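PDB 4K2M: NTD biosynthesis operon protein NtdA from Bacillus subtilis subsp. subtilis, which catalyses the reversible, pyridoxal phosphate-dependent transamination of 3-dehydro-glucose 6-phosphate with glutamate to give kanosamine 6-phosphate, a step in antibiotic biosynthesis. Local coordinates for residues S10-E15 / S113-K118; D36-E41 / R308-S313; L314-R319 / D347-L352. One frame throughout, in Å; residues are numbered along the deposited sequence.

Contact 1: S10-E15 / S113-K118; sequences SGKSKE and STYLHK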
loop_
_atom_site.group_PDB
_atom_site.type_symbol
_atom_site.label_atom_id
_atom_site.label_comp_id
_atom_site.label_asym_id
_atom_site.label_seq_id
_atom_site.Cartn_x
_atom_site.Cartn_y
_atom_site.Cartn_z
ATOM N N SER A 10 -18.715 17.909 -17.641
ATOM C CA SER A 10 -18.580 16.726 -16.793
ATOM C C SER A 10 -17.124 16.535 -16.411
ATOM O O SER A 10 -16.807 15.799 -15.468
ATOM C CB SER A 10 -19.035 15.494 -17.549
ATOM O OG SER A 10 -18.277 15.365 -18.734
ATOM N N GLY A 11 -16.236 17.174 -17.171
ATOM C CA GLY A 11 -14.804 17.009 -16.994
ATOM C C GLY A 11 -14.261 15.811 -17.756
ATOM O O GLY A 11 -13.052 15.540 -17.705
ATOM N N LYS A 12 -15.140 15.089 -18.453
ATOM C CA LYS A 12 -14.723 13.910 -19.203
ATOM C C LYS A 12 -14.170 14.320 -20.566
ATOM O O LYS A 12 -14.350 15.460 -21.014
ATOM C CB LYS A 12 -15.875 12.906 -19.344
ATOM C CG LYS A 12 -16.522 12.540 -18.003
ATOM C CD LYS A 12 -16.453 11.064 -17.707
ATOM C CE LYS A 12 -16.624 10.803 -16.211
ATOM N NZ LYS A 12 -17.967 11.203 -15.702
ATOM N N SER A 13 -13.500 13.386 -21.227
ATOM C CA SER A 13 -12.699 13.728 -22.386
ATOM C C SER A 13 -13.522 14.284 -23.552
ATOM O O SER A 13 -13.136 15.280 -24.182
ATOM C CB SER A 13 -11.855 12.524 -22.817
ATOM O OG SER A 13 -12.667 11.437 -23.230
ATOM N N LYS A 14 -14.657 13.663 -23.841
ATOM C CA LYS A 14 -15.448 14.111 -24.974
ATOM C C LYS A 14 -16.028 15.494 -24.688
ATOM O O LYS A 14 -15.975 16.407 -25.534
ATOM C CB LYS A 14 -16.566 13.117 -25.287
ATOM C CG LYS A 14 -17.390 13.528 -26.501
ATOM C CD LYS A 14 -18.371 12.439 -26.884
ATOM C CE LYS A 14 -19.154 12.851 -28.117
ATOM N NZ LYS A 14 -20.547 12.328 -28.090
ATOM N N GLU A 15 -16.550 15.670 -23.481
ATOM C CA GLU A 15 -17.112 16.953 -23.116
ATOM C C GLU A 15 -16.033 18.039 -23.056
ATOM O O GLU A 15 -16.299 19.193 -23.367
ATOM C CB GLU A 15 -17.873 16.844 -21.792
ATOM C CG GLU A 15 -19.045 15.846 -21.836
ATOM C CD GLU A 15 -18.648 14.409 -21.465
ATOM O OE1 GLU A 15 -19.189 13.881 -20.462
ATOM O OE2 GLU A 15 -17.811 13.795 -22.170
ATOM N N SER A 113 -17.808 5.981 -7.821
ATOM C CA SER A 113 -18.909 5.217 -8.408
ATOM C C SER A 113 -19.779 6.133 -9.259
ATOM O O SER A 113 -20.136 5.803 -10.388
ATOM C CB SER A 113 -19.741 4.570 -7.296
ATOM O OG SER A 113 -20.997 4.128 -7.779
ATOM N N THR A 114 -20.085 7.300 -8.713
ATOM C CA THR A 114 -20.898 8.286 -9.421
ATOM C C THR A 114 -20.170 8.851 -10.636
ATOM O O THR A 114 -20.743 8.988 -11.727
ATOM C CB THR A 114 -21.299 9.421 -8.487
ATOM O OG1 THR A 114 -22.043 8.877 -7.389
ATOM C CG2 THR A 114 -22.148 10.462 -9.225
ATOM N N TYR A 115 -18.895 9.163 -10.454
ATOM C CA TYR A 115 -18.096 9.715 -11.540
ATOM C C TYR A 115 -17.938 8.730 -12.688
ATOM O O TYR A 115 -18.088 9.100 -13.851
ATOM C CB TYR A 115 -16.741 10.145 -10.995
ATOM C CG TYR A 115 -15.778 10.721 -12.009
ATOM C CD1 TYR A 115 -15.955 12.005 -12.524
ATOM C CD2 TYR A 115 -14.662 9.993 -12.415
ATOM C CE1 TYR A 115 -15.049 12.544 -13.431
ATOM C CE2 TYR A 115 -13.753 10.520 -13.323
ATOM C CZ TYR A 115 -13.949 11.790 -13.821
ATOM O OH TYR A 115 -13.044 12.316 -14.715
ATOM N N LEU A 116 -17.651 7.469 -12.365
ATOM C CA LEU A 116 -17.431 6.449 -13.381
ATOM C C LEU A 116 -18.719 5.849 -13.939
ATOM O O LEU A 116 -18.672 5.126 -14.931
ATOM C CB LEU A 116 -16.569 5.322 -12.802
ATOM C CG LEU A 116 -15.161 5.695 -12.349
ATOM C CD1 LEU A 116 -14.507 4.523 -11.605
ATOM C CD2 LEU A 116 -14.313 6.089 -13.545
ATOM N N HIS A 117 -19.854 6.145 -13.301
ATOM C CA HIS A 117 -21.122 5.464 -13.607
ATOM C C HIS A 117 -20.967 3.947 -13.532
ATOM O O HIS A 117 -21.431 3.214 -14.416
ATOM C CB HIS A 117 -21.680 5.862 -14.987
ATOM C CG HIS A 117 -21.921 7.334 -15.143
ATOM N ND1 HIS A 117 -22.908 8.008 -14.453
ATOM C CD2 HIS A 117 -21.305 8.262 -15.914
ATOM C CE1 HIS A 117 -22.885 9.286 -14.790
ATOM N NE2 HIS A 117 -21.921 9.467 -15.674
ATOM N N LYS A 118 -20.291 3.479 -12.481
ATOM C CA LYS A 118 -20.150 2.050 -12.221
ATOM C C LYS A 118 -20.746 1.806 -10.846
ATOM O O LYS A 118 -20.546 2.614 -9.932
ATOM C CB LYS A 118 -18.663 1.655 -12.228
ATOM C CG LYS A 118 -18.054 1.548 -13.629
ATOM C CD LYS A 118 -18.589 0.312 -14.339
ATOM C CE LYS A 118 -18.114 0.242 -15.788
ATOM N NZ LYS A 118 -18.600 -1.010 -16.454
HETATM O O HOH W 1 -12.906 15.035 -14.841
#
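A lysine whose ammonium bonds a carbonyl in the last turn of a helix and lies over a tyrosine ring joins the additional N-terminal domain of NtdA to its aspartate aminotransferase fold. Residues 10-15 lead from strand 7-9 into helix 13-24, and residues 113-118 close helix 103-116. That helix ends in a Schellman motif with His-117 as the C-prime residue of positive phi: Lys-118 N bonds Ser-113 O, while His-117 N reaches Thr-114 O weakly.

Lys-12, at the N-cap position of its own helix, bends at chi2 and chi4 so that its ammonium meets the carbonyl of Tyr-115, NZ to O 2.8 Å. The donor lies in the carbonyl plane, with a C=O...N angle of 148°. A positive group here probably also gains from the partial negative charge of the helix end. Tyr-115 holds CG anti to its backbone N (chi1 179°), which sends the ring back toward the lysine. Lys-12 CE sits over one face as a CH-pi contact, 3.8 Å from the Tyr-115 ring centroid, and NZ adds a cation-pi contact over that same face. One ammonium thus serves both the carbonyl and the ring of a single residue.

The approach to Lys-12 is itself braced. Ser-10 OG accepts from Lys-12 N in an ST turn and donates to Glu-15, whose other oxygen bonds Thr-232. Beyond the ring, a water bridges the two segments, 2.7 Å from Tyr-115 OH and more weakly bound to Gly-11 O.

Contact 2: D36-E41 / R308-S313; sequences DSIVNE and RMKYLS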
loop_
_atom_site.group_PDB
_atom_site.type_symbol
_atom_site.label_atom_id
_atom_site.label_comp_id
_atom_site.label_asym_id
_atom_site.label_seq_id
_atom_site.Cartn_x
_atom_site.Cartn_y
_atom_site.Cartn_z
ATOM N N ASP A 36 -22.849 18.966 -11.132
ATOM C CA ASP A 36 -22.651 19.012 -9.694
ATOM C C ASP A 36 -21.871 17.785 -9.250
ATOM O O ASP A 36 -22.441 16.832 -8.716
ATOM C CB ASP A 36 -23.991 19.102 -8.956
ATOM C CG ASP A 36 -23.819 19.345 -7.466
ATOM O OD1 ASP A 36 -22.693 19.701 -7.057
ATOM O OD2 ASP A 36 -24.804 19.190 -6.711
ATOM N N SER A 37 -20.562 17.814 -9.488
ATOM C CA SER A 37 -19.672 16.746 -9.056
ATOM C C SER A 37 -18.456 17.352 -8.354
ATOM O O SER A 37 -18.029 18.462 -8.664
ATOM C CB SER A 37 -19.232 15.893 -10.246
ATOM O OG SER A 37 -18.307 14.896 -9.834
ATOM N N ILE A 38 -17.894 16.614 -7.406
ATOM C CA ILE A 38 -16.690 17.042 -6.720
ATOM C C ILE A 38 -15.567 17.368 -7.717
ATOM O O ILE A 38 -14.767 18.278 -7.473
ATOM C CB ILE A 38 -16.241 15.926 -5.749
ATOM C CG1 ILE A 38 -14.959 16.287 -5.015
ATOM C CG2 ILE A 38 -16.046 14.633 -6.509
ATOM C CD1 ILE A 38 -14.565 15.216 -4.004
ATOM N N VAL A 39 -15.520 16.641 -8.831
ATOM C CA VAL A 39 -14.414 16.776 -9.789
ATOM C C VAL A 39 -14.399 18.143 -10.448
ATOM O O VAL A 39 -13.386 18.547 -11.022
ATOM C CB VAL A 39 -14.402 15.680 -10.884
ATOM C CG1 VAL A 39 -14.232 14.311 -10.262
ATOM C CG2 VAL A 39 -15.673 15.730 -11.765
ATOM N N ASN A 40 -15.531 18.846 -10.359
ATOM C CA ASN A 40 -15.685 20.145 -11.002
ATOM C C ASN A 40 -15.537 21.305 -10.031
ATOM O O ASN A 40 -15.748 22.465 -10.396
ATOM C CB ASN A 40 -17.058 20.238 -11.675
ATOM C CG ASN A 40 -17.155 19.440 -12.959
ATOM O OD1 ASN A 40 -16.151 19.151 -13.619
ATOM N ND2 ASN A 40 -18.383 19.095 -13.337
ATOM N N GLU A 41 -15.167 21.022 -8.788
ATOM C CA GLU A 41 -15.187 22.066 -7.766
ATOM C C GLU A 41 -14.331 23.286 -8.117
ATOM O O GLU A 41 -14.748 24.433 -7.908
ATOM C CB GLU A 41 -14.820 21.502 -6.388
ATOM C CG GLU A 41 -15.964 20.750 -5.713
ATOM C CD GLU A 41 -17.134 21.660 -5.372
ATOM O OE1 GLU A 41 -18.291 21.280 -5.657
ATOM O OE2 GLU A 41 -16.896 22.753 -4.813
ATOM N N ARG A 308 -7.937 16.213 -3.470
ATOM C CA ARG A 308 -7.231 16.415 -4.730
ATOM C C ARG A 308 -8.152 16.234 -5.919
ATOM O O ARG A 308 -7.901 16.796 -6.981
ATOM C CB ARG A 308 -5.986 15.505 -4.828
ATOM C CG ARG A 308 -4.959 15.810 -3.723
ATOM C CD ARG A 308 -3.585 15.227 -4.040
ATOM N NE ARG A 308 -2.960 15.980 -5.123
ATOM C CZ ARG A 308 -1.841 15.650 -5.756
ATOM N NH1 ARG A 308 -1.167 14.543 -5.435
ATOM N NH2 ARG A 308 -1.385 16.457 -6.713
ATOM N N MET A 309 -9.227 15.469 -5.741
ATOM C CA MET A 309 -10.162 15.214 -6.827
ATOM C C MET A 309 -10.864 16.483 -7.265
ATOM O O MET A 309 -11.366 16.551 -8.389
ATOM C CB MET A 309 -11.213 14.174 -6.415
ATOM C CG MET A 309 -11.875 13.459 -7.585
ATOM S SD MET A 309 -12.878 12.057 -7.021
ATOM C CE MET A 309 -12.796 12.391 -5.270
ATOM N N LYS A 310 -10.903 17.484 -6.387
ATOM C CA LYS A 310 -11.573 18.743 -6.711
ATOM C C LYS A 310 -10.897 19.465 -7.867
ATOM O O LYS A 310 -11.485 20.367 -8.473
ATOM C CB LYS A 310 -11.607 19.651 -5.484
ATOM C CG LYS A 310 -12.359 19.044 -4.312
ATOM C CD LYS A 310 -12.166 19.890 -3.064
ATOM C CE LYS A 310 -13.033 19.357 -1.934
ATOM N NZ LYS A 310 -12.847 20.150 -0.688
ATOM N N TYR A 311 -9.670 19.055 -8.170
ATOM C CA TYR A 311 -8.857 19.686 -9.204
ATOM C C TYR A 311 -8.878 18.915 -10.528
ATOM O O TYR A 311 -8.333 19.389 -11.523
ATOM C CB TYR A 311 -7.399 19.844 -8.711
ATOM C CG TYR A 311 -7.255 20.765 -7.515
ATOM C CD1 TYR A 311 -6.780 22.065 -7.658
ATOM C CD2 TYR A 311 -7.601 20.329 -6.242
ATOM C CE1 TYR A 311 -6.661 22.913 -6.545
ATOM C CE2 TYR A 311 -7.485 21.165 -5.131
ATOM C CZ TYR A 311 -7.022 22.447 -5.289
ATOM O OH TYR A 311 -6.924 23.237 -4.159
ATOM N N LEU A 312 -9.520 17.748 -10.558
ATOM C CA LEU A 312 -9.404 16.838 -11.711
ATOM C C LEU A 312 -9.956 17.360 -13.047
ATOM O O LEU A 312 -9.271 17.305 -14.068
ATOM C CB LEU A 312 -10.008 15.461 -11.388
ATOM C CG LEU A 312 -10.016 14.425 -12.512
ATOM C CD1 LEU A 312 -8.592 14.187 -13.034
ATOM C CD2 LEU A 312 -10.657 13.111 -12.020
ATOM N N SER A 313 -11.188 17.858 -13.061
ATOM C CA SER A 313 -11.733 18.363 -14.323
ATOM C C SER A 313 -10.894 19.504 -14.878
ATOM O O SER A 313 -10.597 19.526 -16.079
ATOM C CB SER A 313 -13.182 18.804 -14.167
ATOM O OG SER A 313 -13.991 17.673 -13.920
HETATM O O HOH W 2 -11.819 20.788 -11.226
#
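Val-39 O is gripped twice, by the backbone N-H of Ser-313 (N to O 3.1 Å) and by a water that also donates to Lys-310 O. The Ser-313 bond comes from above the carbonyl plane, 25° out of it. Next to it, Ser-313 OG donates to Asn-40 OD1 at 2.6 Å, its chi1 of -68° setting the hydroxyl anti to the carbonyl carbon; Asn-40 ND2 in turn bonds Glu-35 O.

The two 3-10 turns, 38-40 and 309-311, lie close enough for paired CA-H...O contacts: Lys-310 CA is 3.3 Å from Ile-38 O, and Val-39 CA approaches Met-309 O in the same nearly straight way. Side chains fill in around this backbone seam. Met-309 bends at chi3, bringing CE to 3.6 Å from Ile-38 CD1, and its CG meets Val-39 CG1 obliquely. The CB atoms of Glu-41 and Lys-310 also touch, while Lys-310 NZ runs off to a salt bridge with Glu-307.

Helix 103-116 covers the apolar side through Val-111 and Phe-108, and the seam itself joins the loop between strand 32-34 and helix 41-46 of the N-terminal domain to the junction of helices 299-308 and 312-329 in the aminotransferase fold.

Contact 3: L314-R319 / D347-L352; sequences LNNFKR and DHVWHL. With ACT (acetate ion), chain F.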
loop_
_atom_site.group_PDB
_atom_site.type_symbol
_atom_site.label_atom_id
_atom_site.label_comp_id
_atom_site.label_asym_id
_atom_site.label_seq_id
_atom_site.Cartn_x
_atom_site.Cartn_y
_atom_site.Cartn_z
ATOM N N LEU A 314 -10.513 20.441 -14.014
ATOM C CA LEU A 314 -9.693 21.575 -14.454
ATOM C C LEU A 314 -8.344 21.077 -14.970
ATOM O O LEU A 314 -7.871 21.506 -16.019
ATOM C CB LEU A 314 -9.470 22.568 -13.322
ATOM C CG LEU A 314 -8.432 23.653 -13.641
ATOM C CD1 LEU A 314 -8.941 24.581 -14.753
ATOM C CD2 LEU A 314 -8.042 24.450 -12.402
ATOM N N ASN A 315 -7.735 20.153 -14.241
ATOM C CA ASN A 315 -6.425 19.643 -14.641
ATOM C C ASN A 315 -6.471 18.886 -15.950
ATOM O O ASN A 315 -5.573 19.033 -16.796
ATOM C CB ASN A 315 -5.805 18.780 -13.535
ATOM C CG ASN A 315 -5.171 19.601 -12.439
ATOM O OD1 ASN A 315 -4.946 20.816 -12.585
ATOM N ND2 ASN A 315 -4.851 18.941 -11.323
ATOM N N ASN A 316 -7.506 18.073 -16.137
ATOM C CA ASN A 316 -7.629 17.346 -17.395
ATOM C C ASN A 316 -7.871 18.325 -18.538
ATOM O O ASN A 316 -7.340 18.142 -19.633
ATOM C CB ASN A 316 -8.724 16.274 -17.337
ATOM C CG ASN A 316 -8.183 14.918 -16.916
ATOM O OD1 ASN A 316 -7.088 14.829 -16.348
ATOM N ND2 ASN A 316 -8.933 13.855 -17.209
ATOM N N PHE A 317 -8.631 19.381 -18.281
ATOM C CA PHE A 317 -8.812 20.389 -19.316
ATOM C C PHE A 317 -7.469 21.051 -19.672
ATOM O O PHE A 317 -7.148 21.257 -20.858
ATOM C CB PHE A 317 -9.826 21.461 -18.903
ATOM C CG PHE A 317 -10.031 22.496 -19.964
ATOM C CD1 PHE A 317 -10.898 22.256 -21.021
ATOM C CD2 PHE A 317 -9.310 23.684 -19.927
ATOM C CE1 PHE A 317 -11.070 23.200 -22.020
ATOM C CE2 PHE A 317 -9.469 24.634 -20.914
ATOM C CZ PHE A 317 -10.350 24.402 -21.961
ATOM N N LYS A 318 -6.669 21.368 -18.663
ATOM C CA LYS A 318 -5.381 22.007 -18.935
ATOM C C LYS A 318 -4.482 21.087 -19.756
ATOM O O LYS A 318 -3.778 21.548 -20.654
ATOM C CB LYS A 318 -4.706 22.440 -17.635
ATOM C CG LYS A 318 -5.371 23.686 -16.995
ATOM C CD LYS A 318 -4.625 24.118 -15.741
ATOM C CE LYS A 318 -3.377 24.924 -16.096
ATOM N NZ LYS A 318 -2.627 25.306 -14.848
ATOM N N ARG A 319 -4.503 19.796 -19.444
ATOM C CA ARG A 319 -3.767 18.823 -20.253
ATOM C C ARG A 319 -4.211 18.833 -21.700
ATOM O O ARG A 319 -3.373 18.792 -22.610
ATOM C CB ARG A 319 -3.921 17.410 -19.677
ATOM C CG ARG A 319 -3.200 17.210 -18.358
ATOM C CD ARG A 319 -3.488 15.785 -17.855
ATOM N NE ARG A 319 -2.779 15.499 -16.607
ATOM C CZ ARG A 319 -1.560 14.970 -16.544
ATOM N NH1 ARG A 319 -0.916 14.654 -17.659
ATOM N NH2 ARG A 319 -0.973 14.780 -15.361
ATOM N N ASP A 347 -11.120 10.836 -27.370
ATOM C CA ASP A 347 -10.928 9.656 -26.530
ATOM C C ASP A 347 -9.504 9.586 -25.987
ATOM O O ASP A 347 -8.860 8.540 -26.046
ATOM C CB ASP A 347 -11.280 8.367 -27.295
ATOM C CG ASP A 347 -10.417 8.157 -28.531
ATOM O OD1 ASP A 347 -9.754 9.126 -28.967
ATOM O OD2 ASP A 347 -10.404 7.020 -29.071
ATOM N N HIS A 348 -9.025 10.700 -25.445
ATOM C CA HIS A 348 -7.659 10.785 -24.921
ATOM C C HIS A 348 -7.702 11.746 -23.733
ATOM O O HIS A 348 -8.384 12.772 -23.794
ATOM C CB HIS A 348 -6.737 11.373 -26.010
ATOM C CG HIS A 348 -5.298 10.946 -25.914
ATOM N ND1 HIS A 348 -4.575 10.982 -24.741
ATOM C CD2 HIS A 348 -4.446 10.507 -26.874
ATOM C CE1 HIS A 348 -3.341 10.560 -24.978
ATOM N NE2 HIS A 348 -3.237 10.272 -26.262
ATOM N N VAL A 349 -6.993 11.422 -22.650
ATOM C CA VAL A 349 -6.904 12.352 -21.526
ATOM C C VAL A 349 -5.490 12.896 -21.314
ATOM O O VAL A 349 -5.237 13.614 -20.357
ATOM C CB VAL A 349 -7.474 11.783 -20.207
ATOM C CG1 VAL A 349 -8.970 11.550 -20.327
ATOM C CG2 VAL A 349 -6.748 10.471 -19.797
ATOM N N TRP A 350 -4.579 12.543 -22.214
ATOM C CA TRP A 350 -3.290 13.218 -22.302
ATOM C C TRP A 350 -2.491 13.089 -21.024
ATOM O O TRP A 350 -1.975 14.067 -20.484
ATOM C CB TRP A 350 -3.484 14.692 -22.695
ATOM C CG TRP A 350 -4.296 14.807 -23.957
ATOM C CD1 TRP A 350 -5.588 15.255 -24.068
ATOM C CD2 TRP A 350 -3.883 14.429 -25.275
ATOM N NE1 TRP A 350 -6.003 15.170 -25.390
ATOM C CE2 TRP A 350 -4.970 14.668 -26.144
ATOM C CE3 TRP A 350 -2.694 13.905 -25.807
ATOM C CZ2 TRP A 350 -4.903 14.416 -27.518
ATOM C CZ3 TRP A 350 -2.630 13.645 -27.175
ATOM C CH2 TRP A 350 -3.729 13.905 -28.014
ATOM N N HIS A 351 -2.373 11.856 -20.538
ATOM C CA HIS A 351 -1.487 11.609 -19.413
ATOM C C HIS A 351 -0.022 11.804 -19.835
ATOM O O HIS A 351 0.783 12.383 -19.099
ATOM C CB HIS A 351 -1.675 10.190 -18.881
ATOM C CG HIS A 351 -0.716 9.850 -17.786
ATOM N ND1 HIS A 351 -0.715 10.505 -16.574
ATOM C CD2 HIS A 351 0.294 8.951 -17.732
ATOM C CE1 HIS A 351 0.247 10.013 -15.812
ATOM N NE2 HIS A 351 0.875 9.071 -16.490
ATOM N N LEU A 352 0.314 11.286 -21.017
ATOM C CA LEU A 352 1.617 11.487 -21.642
ATOM C C LEU A 352 1.366 11.950 -23.065
ATOM O O LEU A 352 0.304 11.671 -23.621
ATOM C CB LEU A 352 2.445 10.189 -21.606
ATOM C CG LEU A 352 2.956 9.833 -20.195
ATOM C CD1 LEU A 352 3.105 8.308 -19.969
ATOM C CD2 LEU A 352 4.276 10.547 -19.887
HETATM C C ACT F . 1.922 13.352 -15.926
HETATM O O ACT F . 1.257 13.917 -16.780
HETATM O OXT ACT F . 1.699 13.583 -14.743
HETATM C CH3 ACT F . 3.017 12.402 -16.347
HETATM O O HOH W 3 -7.216 15.464 -20.472
#
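Helix 312-329 runs past an irregular backbone at 347-352, with Asn-316 CA 6.5 Å from Val-349 CA and Arg-319 CA slightly nearer to that of Trp-350, which takes positive phi. Arg-319 carries the contact. Its chain is extended from CG to NE; its CD passes the carbonyls of Val-349 and Trp-350, and the guanidinium turns its edge to the oxygens of Trp-350 and His-351. NH1 donates to Trp-350 O at 3.1 Å, in the carbonyl plane on a lone pair, and makes a weak bond to His-351 O.

The guanidinium edge also holds an acetate, probably from the crystallisation liquor: NH2 donates to both carboxylate oxygens, and Arg-319 NH1 donates to acetate O in a very short bond of 2.5 Å. These hydrogen bonds, together with those to the carbonyls, should fix the rotation of the guanidinium.

A water joins Asn-316 O to Val-349 O, the latter 2.7 Å away from it, while Asn-316 ND2 bonds Ile-229 O and rests against Val-349. Within 347-352, His-348 ND1 accepts from Trp-350 N, 3.0 Å away, and the two rings cover each other face over face. His-351 ND1 bonds Asn-250, and the side chain of His-351 comes within about 3 Å, nearest atoms, of that of the cofactor-binding Gln-227, so the loop borders the pyridoxal phosphate site. Helix 13-24 packs on Asn-316 and Val-349, Trp-350 reaches Leu-320, Ala-323 and Ile-327 of helix 312-329, and the loop continues into strand 353-356.

From the N terminus, the chain enters contact 1 at 10-15 and contact 2 at 36-41 before either is closed. Contact 1 closes at 113-118 and contact 2 at 308-313, so the two cross, each pinning the N-terminal domain to the aminotransferase fold at a different helix. They also touch: Val-39 CG2 packs on Tyr-115 CE1, and Ser-313 OG on Gly-11 CA. Contact 3 opens directly after contact 2 on the same helix, 312-329, and closes a shorter loop at 347-352, in series with both. Ser-13 rests on His-348 and Val-349, so helix 13-24 links contacts 1 and 3.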